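Local coordinates for MmcQ/YjbR family DNA-binding protein (PDB 3H9X) that probably binds DNA, as a member of the MmcQ/YjbR family that adopts a "double wing" DNA-binding motif, although its exact function is uncharacterized, at residues 3-7 against 41-45; 62-67 against 109-115; 15-19 against 29-33. All coordinates share one frame; numbering follows the deposited sequence.

Contact 1 (3-7 against 41-45)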
# COMPACT_ATOMS: atom_id res chain seq x y z
N ARG A 3 0.58 -9.73 4.30
CA ARG A 3 0.96 -9.81 2.90
C ARG A 3 0.09 -10.77 2.10
O ARG A 3 -0.40 -10.43 1.03
CB ARG A 3 2.43 -10.24 2.79
CG ARG A 3 3.01 -10.12 1.40
CD ARG A 3 4.37 -10.76 1.30
NE ARG A 3 5.13 -10.17 0.21
CZ ARG A 3 5.60 -8.93 0.22
NH1 ARG A 3 5.38 -8.15 1.28
NH2 ARG A 3 6.26 -8.44 -0.82
N GLN A 4 -0.10 -11.98 2.63
CA GLN A 4 -0.91 -13.01 1.98
C GLN A 4 -2.37 -12.60 1.79
O GLN A 4 -2.87 -12.57 0.68
CB GLN A 4 -0.87 -14.30 2.81
CG GLN A 4 -0.33 -15.53 2.08
CD GLN A 4 -1.11 -15.86 0.82
OE1 GLN A 4 -0.95 -15.20 -0.21
NE2 GLN A 4 -1.96 -16.88 0.90
N GLN A 5 -3.05 -12.28 2.90
CA GLN A 5 -4.46 -11.89 2.86
C GLN A 5 -4.72 -10.73 1.93
O GLN A 5 -5.80 -10.60 1.36
CB GLN A 5 -4.94 -11.53 4.26
CG GLN A 5 -4.69 -12.61 5.28
CD GLN A 5 -4.97 -12.13 6.67
OE1 GLN A 5 -4.60 -11.02 7.04
NE2 GLN A 5 -5.62 -12.97 7.46
N PHE A 6 -3.71 -9.86 1.79
CA PHE A 6 -3.81 -8.71 0.92
C PHE A 6 -3.82 -9.10 -0.55
O PHE A 6 -4.77 -8.78 -1.24
CB PHE A 6 -2.66 -7.74 1.19
CG PHE A 6 -2.56 -6.64 0.18
CD1 PHE A 6 -1.79 -6.80 -0.97
CD2 PHE A 6 -3.29 -5.47 0.34
CE1 PHE A 6 -1.77 -5.81 -1.95
CE2 PHE A 6 -3.27 -4.48 -0.64
CZ PHE A 6 -2.52 -4.66 -1.78
N ILE A 7 -2.78 -9.78 -1.03
CA ILE A 7 -2.74 -10.16 -2.45
C ILE A 7 -3.97 -10.98 -2.84
O ILE A 7 -4.40 -10.96 -4.00
CB ILE A 7 -1.43 -10.93 -2.85
CG1 ILE A 7 -1.66 -12.44 -2.78
CG2 ILE A 7 -0.26 -10.51 -2.00
CD1 ILE A 7 -2.05 -13.06 -4.11
N ALA A 41 -1.82 0.25 -5.97
CA ALA A 41 -1.33 -0.45 -4.78
C ALA A 41 0.12 -0.91 -4.97
O ALA A 41 0.46 -1.53 -5.99
CB ALA A 41 -2.23 -1.65 -4.51
N LEU A 42 0.97 -0.61 -3.99
CA LEU A 42 2.39 -0.99 -4.01
C LEU A 42 2.73 -1.78 -2.75
O LEU A 42 2.80 -1.22 -1.64
CB LEU A 42 3.27 0.26 -4.05
CG LEU A 42 4.60 0.27 -4.83
CD1 LEU A 42 5.44 1.40 -4.26
CD2 LEU A 42 5.34 -1.04 -4.72
N LEU A 43 2.94 -3.07 -2.91
CA LEU A 43 3.27 -3.95 -1.81
C LEU A 43 4.78 -4.04 -1.72
O LEU A 43 5.44 -4.29 -2.72
CB LEU A 43 2.69 -5.34 -2.07
CG LEU A 43 3.02 -6.44 -1.08
CD1 LEU A 43 2.36 -6.11 0.23
CD2 LEU A 43 2.55 -7.77 -1.61
N MSE A 44 5.33 -3.83 -0.52
CA MSE A 44 6.77 -3.90 -0.32
C MSE A 44 7.15 -4.43 1.04
O MSE A 44 6.43 -4.27 2.01
CB MSE A 44 7.41 -2.52 -0.43
CG MSE A 44 7.29 -1.85 -1.77
SE MSE A 44 8.04 -0.04 -1.69
CE MSE A 44 6.50 0.89 -0.99
N ASP A 45 8.32 -5.04 1.09
CA ASP A 45 8.90 -5.57 2.32
C ASP A 45 10.10 -4.66 2.57
O ASP A 45 11.08 -4.74 1.85
CB ASP A 45 9.37 -7.00 2.09
CG ASP A 45 10.15 -7.54 3.27
OD1 ASP A 45 9.55 -7.66 4.36
OD2 ASP A 45 11.36 -7.84 3.09
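Helix residues 3-7 and strand residues 41-45 run nearly antiparallel, their axes at 160° and 10.7 Å apart at closest approach. In this helix-on-sheet packing Arg3 and Leu43 bring their CA atoms nearest, 7.9 Å apart, a gap bridged mainly by side chains. Arg3 spans it with both its aliphatic chain and its guanidinium. Its CG stands opposite the backbone N (chi1 -170°) and the chain stays extended as far as NE, which lays the flat guanidinium over the end of Leu43. The methyl CD2 of Leu43 sits 3.7 Å from Arg3 CZ, over the centre of one guanidinium face. The charge is answered in the neighbouring strand, where Asp60 forms a salt bridge with Arg3 NH1. One turn later, Ile7 CG2 meets the same methyl, Leu43 CD2, at 3.9 Å. Ala41 CB meets the Phe6 ring at its edge, near its plane, 4.1 Å from Phe6 CZ. Leu43 CD1 approaches that ring obliquely, 4.4 Å from Phe6 CD1. Ala41 and Leu43 thus form the strand face turned to the helix, while Leu42 and Met44, a selenomethionine, face away. Strand 39-47 lies between strands 29-32 and 58-65, and Phe6 reaches both neighbours, edge-to-face with Phe31 and against Ile62.

Contact 2 (62-67 against 109-115)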
# COMPACT_ATOMS: atom_id res chain seq x y z
N ILE A 62 1.91 -1.43 2.30
CA ILE A 62 1.29 -1.24 1.00
C ILE A 62 1.10 0.25 0.83
O ILE A 62 0.74 0.97 1.77
CB ILE A 62 -0.08 -1.90 0.85
CG1 ILE A 62 -0.97 -1.50 2.01
CG2 ILE A 62 0.08 -3.39 0.68
CD1 ILE A 62 -2.41 -1.85 1.82
N ASP A 63 1.35 0.73 -0.39
CA ASP A 63 1.18 2.13 -0.72
C ASP A 63 -0.10 2.26 -1.50
O ASP A 63 -0.34 1.50 -2.44
CB ASP A 63 2.37 2.63 -1.51
CG ASP A 63 3.49 3.11 -0.61
OD1 ASP A 63 3.66 2.55 0.50
OD2 ASP A 63 4.21 4.03 -1.01
N LEU A 64 -0.91 3.23 -1.09
CA LEU A 64 -2.21 3.50 -1.68
C LEU A 64 -2.33 4.96 -2.04
O LEU A 64 -1.74 5.81 -1.39
CB LEU A 64 -3.31 3.10 -0.68
CG LEU A 64 -3.90 1.68 -0.73
CD1 LEU A 64 -2.84 0.64 -1.02
CD2 LEU A 64 -4.60 1.39 0.58
N LYS A 65 -3.09 5.27 -3.08
CA LYS A 65 -3.26 6.66 -3.50
C LYS A 65 -4.48 7.27 -2.84
O LYS A 65 -5.53 6.63 -2.74
CB LYS A 65 -3.40 6.73 -5.02
CG LYS A 65 -3.31 8.12 -5.63
CD LYS A 65 -3.54 8.02 -7.15
CE LYS A 65 -2.52 8.81 -7.95
NZ LYS A 65 -2.45 10.25 -7.57
N VAL A 66 -4.36 8.50 -2.38
CA VAL A 66 -5.48 9.15 -1.74
C VAL A 66 -5.58 10.57 -2.23
O VAL A 66 -4.72 11.04 -2.98
CB VAL A 66 -5.34 9.15 -0.20
CG1 VAL A 66 -5.15 7.71 0.31
CG2 VAL A 66 -4.17 10.00 0.23
N GLN A 67 -6.64 11.26 -1.83
CA GLN A 67 -6.82 12.65 -2.21
C GLN A 67 -5.91 13.51 -1.34
O GLN A 67 -5.91 13.40 -0.12
CB GLN A 67 -8.27 13.05 -2.04
CG GLN A 67 -9.20 12.32 -2.99
CD GLN A 67 -10.43 11.79 -2.28
OE1 GLN A 67 -11.26 12.55 -1.79
NE2 GLN A 67 -10.54 10.46 -2.22
N ILE A 109 -8.05 0.69 -0.05
CA ILE A 109 -7.68 -0.04 -1.27
C ILE A 109 -8.68 0.37 -2.37
O ILE A 109 -8.31 0.51 -3.53
CB ILE A 109 -7.81 -1.60 -1.12
CG1 ILE A 109 -7.04 -2.13 0.10
CG2 ILE A 109 -7.32 -2.27 -2.40
CD1 ILE A 109 -5.54 -2.19 -0.05
N GLU A 110 -9.96 0.54 -2.00
CA GLU A 110 -11.00 0.93 -2.95
C GLU A 110 -10.79 2.36 -3.42
O GLU A 110 -10.84 2.65 -4.61
CB GLU A 110 -12.40 0.80 -2.30
CG GLU A 110 -13.59 1.15 -3.23
CD GLU A 110 -13.62 0.34 -4.53
OE1 GLU A 110 -13.57 -0.90 -4.47
OE2 GLU A 110 -13.71 0.95 -5.62
N ASP A 111 -10.54 3.26 -2.47
CA ASP A 111 -10.30 4.65 -2.80
C ASP A 111 -9.15 4.81 -3.80
O ASP A 111 -9.26 5.57 -4.76
CB ASP A 111 -10.02 5.43 -1.52
CG ASP A 111 -11.29 5.73 -0.75
OD1 ASP A 111 -12.24 4.91 -0.77
OD2 ASP A 111 -11.35 6.80 -0.11
N SER A 112 -8.04 4.10 -3.57
CA SER A 112 -6.87 4.15 -4.46
C SER A 112 -7.23 3.58 -5.83
O SER A 112 -6.74 4.05 -6.85
CB SER A 112 -5.71 3.35 -3.84
OG SER A 112 -4.54 3.44 -4.61
N PHE A 113 -8.09 2.57 -5.83
CA PHE A 113 -8.54 1.93 -7.07
C PHE A 113 -9.34 2.91 -7.92
O PHE A 113 -9.05 3.09 -9.10
CB PHE A 113 -9.40 0.70 -6.74
CG PHE A 113 -9.70 -0.16 -7.94
CD1 PHE A 113 -8.71 -0.94 -8.52
CD2 PHE A 113 -10.97 -0.18 -8.49
CE1 PHE A 113 -8.98 -1.73 -9.64
CE2 PHE A 113 -11.25 -0.96 -9.61
CZ PHE A 113 -10.25 -1.73 -10.18
N GLN A 114 -10.36 3.54 -7.32
CA GLN A 114 -11.20 4.52 -8.01
C GLN A 114 -10.45 5.79 -8.39
O GLN A 114 -10.80 6.44 -9.36
CB GLN A 114 -12.39 4.92 -7.13
CG GLN A 114 -13.46 3.86 -6.90
CD GLN A 114 -13.98 3.26 -8.19
OE1 GLN A 114 -14.40 3.98 -9.10
NE2 GLN A 114 -13.96 1.94 -8.27
N LEU A 115 -9.44 6.15 -7.61
CA LEU A 115 -8.66 7.36 -7.86
C LEU A 115 -7.77 7.19 -9.09
O LEU A 115 -7.26 8.16 -9.64
CB LEU A 115 -7.78 7.67 -6.64
CG LEU A 115 -7.66 9.11 -6.15
CD1 LEU A 115 -7.23 10.03 -7.31
CD2 LEU A 115 -8.99 9.56 -5.59
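Leu115, Lys65 and Ser112 bury more surface here than the other residues, fastening helix 102-115 to strand 58-65 in the alpha-beta fold that carries the "double wing" motif. The strand and helix segments meet at 52°, and their axes come within 6.8 Å of each other. Ser112 makes the polar link. With OG opposite its own backbone N (chi1 -177°), the hydroxyl reaches the strand and accepts a hydrogen bond from Lys65 N at 2.8 Å, nearly straight with an N-H...O angle of 171°. The same oxygen is also hydrogen-bonded to the carbonyl O of Tyr40 on the adjoining strand, so this buried hydroxyl serves two strands at once. Lys65 adds its aliphatic part, with CB beside the serine oxygen and CD 4.2 Å from Leu115 CD1. The other methyl of Leu115, CD2, lies 3.8 Å from Gln67 CG, the two side chains crossing at a slant where the strand has given way to loop. Toward the interior the side chains that meet are apolar, and Ile109 CD1 is shared by two strand residues: it packs 3.8 Å from Leu64 CD2 and, meeting the second side chain at about a right angle, 3.7 Å from Ile62 CD1.

Contact 3 (15-19 against 29-33); sequences DTKPD and AVFRH
Arg32 reaches Asp19 because its first torsion (chi1 66°) sets CG between the backbone N and the carbonyl carbon, and a bend at chi2 then carries the side chain out across the strand direction, toward the Asp19 carboxylate. In Phe31, by contrast, CG stands anti to the carbonyl carbon (chi1 -65°), which brings the ring against Pro18. The charged pair is a salt bridge held at one carboxylate oxygen: Arg32 NE donates to Asp19 OD2 at 3.1 Å, and Arg32 NH1 adds a weak bond to the same atom. The oxygen lies in the guanidinium plane, at its edge, whereas the donor NE comes from above the carboxylate plane. The two flat groups are 67° apart, so this is not the coplanar, two-pronged pairing of a bidentate bridge. Asp19 also takes part in a single antiparallel beta bridge, which attaches the loop after helix 3-13 to strand 29-32, an outermost strand of the five-stranded sheet. Asp19 and Val30 form its hydrogen-bonded pair: Asp19 N donates to Val30 O at 3.1 Å, and Val30 N returns a bond to Asp19 O at 2.9 Å. Beside the pair, Asp19 CB rests 3.8 Å from Val30 CG2. Pro18 CA lies over one face of the Phe31 ring, displaced toward its rim, and Pro18 CB is 3.8 Å from Phe31 CZ. Earlier in the loop, Thr16 turns CG2 to the Arg32 carbonyl, 3.5 Å from its O, while its hydroxyl is hydrogen-bonded to that of Tyr40.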
# COMPACT_ATOMS: atom_id res chain seq x y z
N ASP A 15 -9.86 -8.90 -9.25
CA ASP A 15 -9.40 -9.82 -10.28
C ASP A 15 -8.10 -9.32 -10.92
O ASP A 15 -7.91 -9.39 -12.13
CB ASP A 15 -10.49 -9.96 -11.34
CG ASP A 15 -10.38 -11.24 -12.13
OD1 ASP A 15 -9.49 -11.33 -13.00
OD2 ASP A 15 -11.17 -12.16 -11.85
N THR A 16 -7.20 -8.82 -10.08
CA THR A 16 -5.90 -8.30 -10.51
C THR A 16 -4.78 -9.25 -10.12
O THR A 16 -4.75 -9.74 -8.99
CB THR A 16 -5.60 -6.93 -9.85
OG1 THR A 16 -6.65 -5.99 -10.15
CG2 THR A 16 -4.28 -6.38 -10.35
N LYS A 17 -3.86 -9.50 -11.05
CA LYS A 17 -2.72 -10.37 -10.78
C LYS A 17 -1.52 -9.49 -10.39
O LYS A 17 -1.21 -8.52 -11.08
CB LYS A 17 -2.40 -11.24 -12.00
CG LYS A 17 -0.95 -11.19 -12.54
CD LYS A 17 -0.72 -10.00 -13.49
CE LYS A 17 0.76 -9.80 -13.86
NZ LYS A 17 1.44 -11.03 -14.39
N PRO A 18 -0.86 -9.81 -9.26
CA PRO A 18 0.29 -9.02 -8.81
C PRO A 18 1.45 -9.03 -9.79
O PRO A 18 1.80 -10.07 -10.35
CB PRO A 18 0.65 -9.68 -7.48
CG PRO A 18 0.24 -11.11 -7.68
CD PRO A 18 -1.11 -10.94 -8.35
N ASP A 19 2.04 -7.85 -9.99
CA ASP A 19 3.17 -7.69 -10.90
C ASP A 19 4.45 -7.43 -10.12
O ASP A 19 4.41 -6.89 -9.02
CB ASP A 19 2.91 -6.54 -11.85
CG ASP A 19 2.85 -6.99 -13.26
OD1 ASP A 19 3.86 -7.56 -13.73
OD2 ASP A 19 1.80 -6.79 -13.90
N ALA A 29 5.66 -5.77 -5.07
CA ALA A 29 4.64 -6.13 -6.04
C ALA A 29 3.69 -4.96 -6.25
O ALA A 29 3.26 -4.34 -5.29
CB ALA A 29 3.87 -7.33 -5.56
N VAL A 30 3.38 -4.65 -7.51
CA VAL A 30 2.45 -3.55 -7.79
C VAL A 30 1.12 -4.09 -8.30
O VAL A 30 1.04 -5.19 -8.83
CB VAL A 30 3.04 -2.52 -8.83
CG1 VAL A 30 4.40 -2.04 -8.38
CG2 VAL A 30 3.11 -3.10 -10.21
N PHE A 31 0.06 -3.32 -8.09
CA PHE A 31 -1.27 -3.71 -8.54
C PHE A 31 -1.80 -2.59 -9.41
O PHE A 31 -1.96 -1.46 -8.94
CB PHE A 31 -2.20 -3.94 -7.35
CG PHE A 31 -1.79 -5.10 -6.49
CD1 PHE A 31 -0.62 -5.04 -5.74
CD2 PHE A 31 -2.55 -6.26 -6.46
CE1 PHE A 31 -0.21 -6.12 -4.97
CE2 PHE A 31 -2.15 -7.35 -5.69
CZ PHE A 31 -0.98 -7.28 -4.95
N ARG A 32 -2.08 -2.88 -10.67
CA ARG A 32 -2.59 -1.86 -11.57
C ARG A 32 -3.80 -2.33 -12.36
O ARG A 32 -4.20 -3.49 -12.28
CB ARG A 32 -1.50 -1.40 -12.53
CG ARG A 32 -1.05 -2.45 -13.51
CD ARG A 32 0.32 -2.98 -13.14
NE ARG A 32 0.81 -3.89 -14.18
CZ ARG A 32 1.13 -3.51 -15.41
NH1 ARG A 32 1.56 -4.40 -16.29
NH2 ARG A 32 1.01 -2.24 -15.77
N HIS A 33 -4.38 -1.40 -13.12
CA HIS A 33 -5.53 -1.70 -13.96
C HIS A 33 -5.05 -2.22 -15.30
O HIS A 33 -3.96 -1.87 -15.76
CB HIS A 33 -6.37 -0.44 -14.22
CG HIS A 33 -6.95 0.17 -12.99
ND1 HIS A 33 -6.25 1.06 -12.20
CD2 HIS A 33 -8.18 0.06 -12.43
CE1 HIS A 33 -7.02 1.46 -11.21
NE2 HIS A 33 -8.20 0.88 -11.32

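From the N terminus, helix 3-13 comes first, and contact 1 joins its first turn to strand 39-47, closing a loop of 33 residues. Contact 3 falls entirely within that loop, drawing 15-19 to the edge strand 29-32 across nine residues. Contact 2 follows in series, bringing helix 102-115 back to strand 58-65 over 41 residues; none of the three closures crosses another. The sheet unites them: strands 29-32, 39-47 and 58-65 are consecutive antiparallel neighbours, joined by backbone pairings such as Ala41 with Phe31 and Leu42 with Asp63. Phe6 also packs against Ile109, joining the N-terminal and C-terminal helices, while Phe113 meets His33 between contacts 2 and 3.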